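Local coordinates for protein carbon monoxide dehydrogenase (Thermococcus sp. AM4, PDB 6T7J) that catalyses the oxidation of carbon monoxide to carbon dioxide at a metal-sulfur cluster, which lacks its nickel in this as-isolated form, at residues A[279-284]-A[387-392]; A[441-446]-A[623-628]. All coordinates share one frame; numbering follows the deposited sequence.

Contact 1: residues A[279-284]-A[387-392]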
loop_
_atom_site.group_PDB
_atom_site.type_symbol
_atom_site.label_atom_id
_atom_site.label_comp_id
_atom_site.label_asym_id
_atom_site.label_seq_id
_atom_site.Cartn_x
_atom_site.Cartn_y
_atom_site.Cartn_z
ATOM N N GLU A 279 -32.453 11.362 4.989
ATOM C CA GLU A 279 -33.858 11.062 4.741
ATOM C C GLU A 279 -34.587 10.708 6.032
ATOM O O GLU A 279 -35.722 11.147 6.251
ATOM C CB GLU A 279 -33.979 9.929 3.722
ATOM C CG GLU A 279 -33.823 10.387 2.282
ATOM C CD GLU A 279 -33.481 9.250 1.340
ATOM O OE1 GLU A 279 -32.707 9.479 0.388
ATOM O OE2 GLU A 279 -33.986 8.127 1.552
ATOM N N ILE A 280 -33.948 9.928 6.908
ATOM C CA ILE A 280 -34.584 9.548 8.163
ATOM C C ILE A 280 -34.777 10.763 9.059
ATOM O O ILE A 280 -35.850 10.956 9.642
ATOM C CB ILE A 280 -33.763 8.451 8.865
ATOM C CG1 ILE A 280 -33.962 7.105 8.163
ATOM C CG2 ILE A 280 -34.135 8.356 10.340
ATOM C CD1 ILE A 280 -35.357 6.540 8.299
ATOM N N ALA A 281 -33.755 11.614 9.171
ATOM C CA ALA A 281 -33.831 12.723 10.114
ATOM C C ALA A 281 -34.759 13.828 9.626
ATOM O O ALA A 281 -35.379 14.515 10.446
ATOM C CB ALA A 281 -32.434 13.274 10.384
ATOM N N MET A 282 -34.875 14.022 8.313
ATOM C CA MET A 282 -35.849 14.976 7.801
ATOM C C MET A 282 -37.220 14.348 7.576
ATOM O O MET A 282 -38.133 15.034 7.101
ATOM C CB MET A 282 -35.335 15.637 6.513
ATOM C CG MET A 282 -35.490 14.833 5.235
ATOM S SD MET A 282 -34.619 15.645 3.872
ATOM C CE MET A 282 -35.554 15.065 2.458
ATOM N N SER A 283 -37.389 13.072 7.915
ATOM C CA SER A 283 -38.722 12.500 8.002
ATOM C C SER A 283 -39.484 13.139 9.161
ATOM O O SER A 283 -38.899 13.639 10.124
ATOM C CB SER A 283 -38.649 10.984 8.191
ATOM O OG SER A 283 -38.265 10.654 9.516
ATOM N N GLU A 284 -40.814 13.115 9.061
ATOM C CA GLU A 284 -41.635 13.794 10.056
ATOM C C GLU A 284 -41.639 13.080 11.405
ATOM O O GLU A 284 -41.897 13.724 12.431
ATOM C CB GLU A 284 -43.059 13.949 9.524
ATOM C CG GLU A 284 -43.932 14.871 10.345
ATOM C CD GLU A 284 -45.074 14.129 10.998
ATOM O OE1 GLU A 284 -45.780 13.379 10.299
ATOM O OE2 GLU A 284 -45.281 14.305 12.203
ATOM N N GLU A 387 -32.033 4.880 14.860
ATOM C CA GLU A 387 -31.354 4.851 16.153
ATOM C C GLU A 387 -30.377 6.015 16.296
ATOM O O GLU A 387 -30.329 6.677 17.342
ATOM C CB GLU A 387 -30.642 3.507 16.312
ATOM C CG GLU A 387 -29.729 3.380 17.510
ATOM C CD GLU A 387 -28.855 2.140 17.423
ATOM O OE1 GLU A 387 -28.890 1.461 16.372
ATOM O OE2 GLU A 387 -28.134 1.843 18.400
ATOM N N ILE A 388 -29.608 6.293 15.241
ATOM C CA ILE A 388 -28.606 7.355 15.293
ATOM C C ILE A 388 -29.273 8.721 15.454
ATOM O O ILE A 388 -28.885 9.531 16.313
ATOM C CB ILE A 388 -27.720 7.297 14.036
ATOM C CG1 ILE A 388 -26.738 6.127 14.126
ATOM C CG2 ILE A 388 -26.995 8.610 13.827
ATOM C CD1 ILE A 388 -26.158 5.711 12.792
ATOM N N VAL A 389 -30.280 8.999 14.619
ATOM C CA VAL A 389 -30.984 10.276 14.711
ATOM C C VAL A 389 -31.645 10.421 16.075
ATOM O O VAL A 389 -31.698 11.520 16.644
ATOM C CB VAL A 389 -32.005 10.411 13.565
ATOM C CG1 VAL A 389 -32.757 11.723 13.677
ATOM C CG2 VAL A 389 -31.308 10.318 12.217
ATOM N N ARG A 390 -32.142 9.312 16.633
ATOM C CA ARG A 390 -32.748 9.360 17.958
ATOM C C ARG A 390 -31.721 9.723 19.017
ATOM O O ARG A 390 -32.013 10.499 19.931
ATOM C CB ARG A 390 -33.402 8.018 18.290
ATOM C CG ARG A 390 -34.811 7.883 17.753
ATOM C CD ARG A 390 -35.574 6.752 18.408
ATOM N NE ARG A 390 -36.621 6.251 17.524
ATOM C CZ ARG A 390 -36.542 5.110 16.848
ATOM N NH1 ARG A 390 -37.542 4.731 16.061
ATOM N NH2 ARG A 390 -35.464 4.344 16.961
ATOM N N ILE A 391 -30.514 9.164 18.917
ATOM C CA ILE A 391 -29.470 9.504 19.881
ATOM C C ILE A 391 -29.143 10.991 19.808
ATOM O O ILE A 391 -28.991 11.665 20.837
ATOM C CB ILE A 391 -28.226 8.627 19.653
ATOM C CG1 ILE A 391 -28.554 7.171 19.985
ATOM C CG2 ILE A 391 -27.063 9.117 20.499
ATOM C CD1 ILE A 391 -27.470 6.200 19.624
ATOM N N ALA A 392 -29.060 11.536 18.592
ATOM C CA ALA A 392 -28.811 12.973 18.452
ATOM C C ALA A 392 -29.936 13.799 19.079
ATOM O O ALA A 392 -29.689 14.754 19.837
ATOM C CB ALA A 392 -28.638 13.328 16.975
#
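Ala281 and Val389 meet where two helices of a Rossmann-like domain, 271-281 and 381-395, lie against each other beside a parallel sheet of strand order 3-2-1-4-5-6. Their CA atoms come within 5.9 Å, a close approach consistent with the small side chain of Ala281. The case illustrates how a helix junction can rest on a few methyl groups, for the packing across these segments is wholly apolar and is shared among three buried residues. Val389 carries it from one side. With CG1 anti to the backbone N (chi1 179°) and CG2 beside that nitrogen, both branches are presented to the opposing helix, and the two methyls straddle the single methyl of Ala281. Ile280 joins from the preceding position and crosses Val389 obliquely; its CG2 touches, while the end of the side chain leads away; Ile280 also packs on Asp382, Ala385 and Lys386 earlier in helix 381-395. Ala281 also reaches Val298 and Val300 of strand 297-303, which ties the junction to the sheet, and Met286 closes over both Ile280 and Val389.

The other side is much looser. Past Ala281 the chain turns outward: Met282 points away and is exposed, and Ser283, whose N is bonded to Ile280 O at 3.1 Å, occupies the N-cap position of helix 284-292. Glu284, in the first turn of that helix, makes a weak, long ion pair with Lys288, and Arg390 a weak, long one with Glu285; the Arg390 side chain also touches Met286 and Phe289. Set against these loosely held charges, the apolar side is close-fitting: Ala281 CB lies 3.7 Å from Val389 CG1 and equally far from Val389 CG2, and Ile280 CG2 stands 3.9 Å from Val389 CG2.

Contact 2: residues A[441-446]-A[623-628]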
loop_
_atom_site.group_PDB
_atom_site.type_symbol
_atom_site.label_atom_id
_atom_site.label_comp_id
_atom_site.label_asym_id
_atom_site.label_seq_id
_atom_site.Cartn_x
_atom_site.Cartn_y
_atom_site.Cartn_z
ATOM N N THR A 441 -15.902 33.125 -26.865
ATOM C CA THR A 441 -16.832 33.537 -25.817
ATOM C C THR A 441 -16.460 32.905 -24.484
ATOM O O THR A 441 -16.578 33.541 -23.428
ATOM C CB THR A 441 -18.262 33.168 -26.214
ATOM O OG1 THR A 441 -18.419 33.313 -27.633
ATOM C CG2 THR A 441 -19.258 34.075 -25.510
ATOM N N ILE A 442 -15.999 31.659 -24.510
ATOM C CA ILE A 442 -15.407 31.001 -23.354
ATOM C C ILE A 442 -13.991 30.594 -23.740
ATOM O O ILE A 442 -13.798 29.858 -24.717
ATOM C CB ILE A 442 -16.233 29.790 -22.895
ATOM C CG1 ILE A 442 -17.589 30.253 -22.353
ATOM C CG2 ILE A 442 -15.479 28.994 -21.839
ATOM C CD1 ILE A 442 -18.430 29.142 -21.766
ATOM N N LYS A 443 -13.004 31.092 -22.994
ATOM C CA LYS A 443 -11.612 30.791 -23.317
ATOM C C LYS A 443 -11.303 29.317 -23.095
ATOM O O LYS A 443 -10.626 28.685 -23.915
ATOM C CB LYS A 443 -10.675 31.665 -22.483
ATOM C CG LYS A 443 -10.061 32.824 -23.251
ATOM C CD LYS A 443 -11.129 33.638 -23.963
ATOM C CE LYS A 443 -10.509 34.671 -24.886
ATOM N NZ LYS A 443 -11.521 35.286 -25.787
ATOM N N GLY A 444 -11.792 28.757 -21.997
ATOM C CA GLY A 444 -11.574 27.357 -21.714
ATOM C C GLY A 444 -12.346 26.938 -20.485
ATOM O O GLY A 444 -13.178 27.684 -19.968
ATOM N N ILE A 445 -12.063 25.721 -20.030
ATOM C CA ILE A 445 -12.673 25.162 -18.830
ATOM C C ILE A 445 -11.558 24.728 -17.892
ATOM O O ILE A 445 -10.537 24.193 -18.334
ATOM C CB ILE A 445 -13.600 23.973 -19.159
ATOM C CG1 ILE A 445 -14.590 24.358 -20.258
ATOM C CG2 ILE A 445 -14.335 23.502 -17.911
ATOM C CD1 ILE A 445 -15.208 23.177 -20.957
ATOM N N VAL A 446 -11.743 24.971 -16.599
ATOM C CA VAL A 446 -10.768 24.557 -15.597
ATOM C C VAL A 446 -11.493 23.854 -14.460
ATOM O O VAL A 446 -12.459 24.389 -13.904
ATOM C CB VAL A 446 -9.941 25.741 -15.065
ATOM C CG1 VAL A 446 -9.089 25.297 -13.883
ATOM C CG2 VAL A 446 -9.060 26.300 -16.167
ATOM N N GLU A 623 -2.423 29.027 -25.179
ATOM C CA GLU A 623 -1.553 28.204 -26.013
ATOM C C GLU A 623 -2.345 27.102 -26.707
ATOM O O GLU A 623 -2.189 26.867 -27.913
ATOM C CB GLU A 623 -0.438 27.609 -25.152
ATOM C CG GLU A 623 0.846 27.301 -25.891
ATOM C CD GLU A 623 1.975 26.942 -24.945
ATOM O OE1 GLU A 623 2.300 25.740 -24.829
ATOM O OE2 GLU A 623 2.532 27.866 -24.313
ATOM N N LYS A 624 -3.206 26.415 -25.953
ATOM C CA LYS A 624 -4.030 25.364 -26.541
ATOM C C LYS A 624 -5.019 25.927 -27.556
ATOM O O LYS A 624 -5.371 25.244 -28.524
ATOM C CB LYS A 624 -4.769 24.597 -25.445
ATOM C CG LYS A 624 -3.853 23.888 -24.459
ATOM C CD LYS A 624 -3.680 22.426 -24.824
ATOM C CE LYS A 624 -2.315 21.903 -24.397
ATOM N NZ LYS A 624 -2.042 22.161 -22.960
ATOM N N ARG A 625 -5.480 27.161 -27.347
ATOM C CA ARG A 625 -6.332 27.813 -28.337
ATOM C C ARG A 625 -5.562 28.098 -29.619
ATOM O O ARG A 625 -6.068 27.861 -30.722
ATOM C CB ARG A 625 -6.906 29.111 -27.772
ATOM C CG ARG A 625 -7.850 28.927 -26.605
ATOM C CD ARG A 625 -8.603 30.211 -26.317
ATOM N NE ARG A 625 -9.532 30.536 -27.395
ATOM C CZ ARG A 625 -10.765 30.053 -27.485
ATOM N NH1 ARG A 625 -11.222 29.222 -26.557
ATOM N NH2 ARG A 625 -11.543 30.400 -28.500
ATOM N N LYS A 626 -4.337 28.615 -29.489
ATOM C CA LYS A 626 -3.520 28.896 -30.665
ATOM C C LYS A 626 -3.206 27.619 -31.436
ATOM O O LYS A 626 -3.206 27.615 -32.672
ATOM C CB LYS A 626 -2.229 29.608 -30.253
ATOM C CG LYS A 626 -2.443 31.010 -29.700
ATOM C CD LYS A 626 -1.130 31.669 -29.286
ATOM C CE LYS A 626 -0.584 31.075 -27.994
ATOM N NZ LYS A 626 0.164 32.073 -27.173
ATOM N N LYS A 627 -2.947 26.518 -30.724
ATOM C CA LYS A 627 -2.674 25.255 -31.404
ATOM C C LYS A 627 -3.907 24.688 -32.097
ATOM O O LYS A 627 -3.767 23.868 -33.012
ATOM C CB LYS A 627 -2.114 24.235 -30.413
ATOM C CG LYS A 627 -0.736 24.583 -29.875
ATOM C CD LYS A 627 -0.157 23.439 -29.057
ATOM C CE LYS A 627 1.153 23.834 -28.393
ATOM N NZ LYS A 627 2.208 24.177 -29.391
ATOM N N LEU A 628 -5.104 25.100 -31.689
ATOM C CA LEU A 628 -6.346 24.633 -32.291
ATOM C C LEU A 628 -6.794 25.483 -33.473
ATOM O O LEU A 628 -7.860 25.216 -34.040
ATOM C CB LEU A 628 -7.461 24.601 -31.239
ATOM C CG LEU A 628 -7.509 23.398 -30.296
ATOM C CD1 LEU A 628 -8.678 23.533 -29.339
ATOM C CD2 LEU A 628 -7.599 22.098 -31.078
#
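Lys443 and Arg625 bring the chain leading into strand 444-448 to the last turns of helix 610-627, their CA atoms 7.9 Å apart. That gap is bridged by the side chain of Arg625, which leaves the helix toward the loop with CG anti to its carbonyl carbon. Arg625 CD lies 3.5 Å from Lys443 O, and the bend at chi3 (68°) beyond it turns NE and the guanidinium so that NH1 comes back to the same oxygen. NH1 donates to Lys443 O at 2.8 Å, at the edge of the guanidinium, slightly tilted from its plane. The bond is far from straight, 143° at the hydrogen, and NH1 stands above the carbonyl plane, 37° out of it. Ile442 O is also close, 3.2 Å from NH1, and approaches the group obliquely. The remaining nitrogens are taken by carbonyls as well: NE by Pro631, NH2 by Leu437 in helix 431-439. This is a worked example of a buried arginine satisfied by backbone oxygens, each of its three nitrogens having one, which probably fixes the rotation of the flat group. Lys443 NZ, 5.4 Å from Arg625 NE, bonds to Gly440 O and to Leu632 O at the C-terminus, whose carboxylate charge probably helps offset the nearness of two like charges. A leucine in place of Arg625 would probably leave the carbonyls of Lys443, Leu437 and Pro631 without this shared donor and loosen the hold of the chain terminus on the loop.

Around this bridge, strand 444-448 runs in parallel between strands 474-478 and 548-552, Ile442 packs on Leu437 of helix 431-439, and helix 610-627 lies along the sheet, where its Ile617 and Ile621 receive Val446.

Contacts 1 and 2 serve two different parallel sheets that share the strand order 3-2-1-4-5-6, and have no helix or strand in common. Both are buried, yet neither is central: they lie on opposite sides of the chain's centre, about 27 and 26 Å from it, with their own centres about 48 Å apart. The chemistry follows the elements joined. Contact 1 sets helix against helix, and methyl groups suffice. Contact 2 sets a helix near the C-terminus against a loop entering a strand, where backbone carbonyls need donors and a buried arginine supplies them. Charges in contact 1 stay at its outer margin; in contact 2 one forms the joint itself.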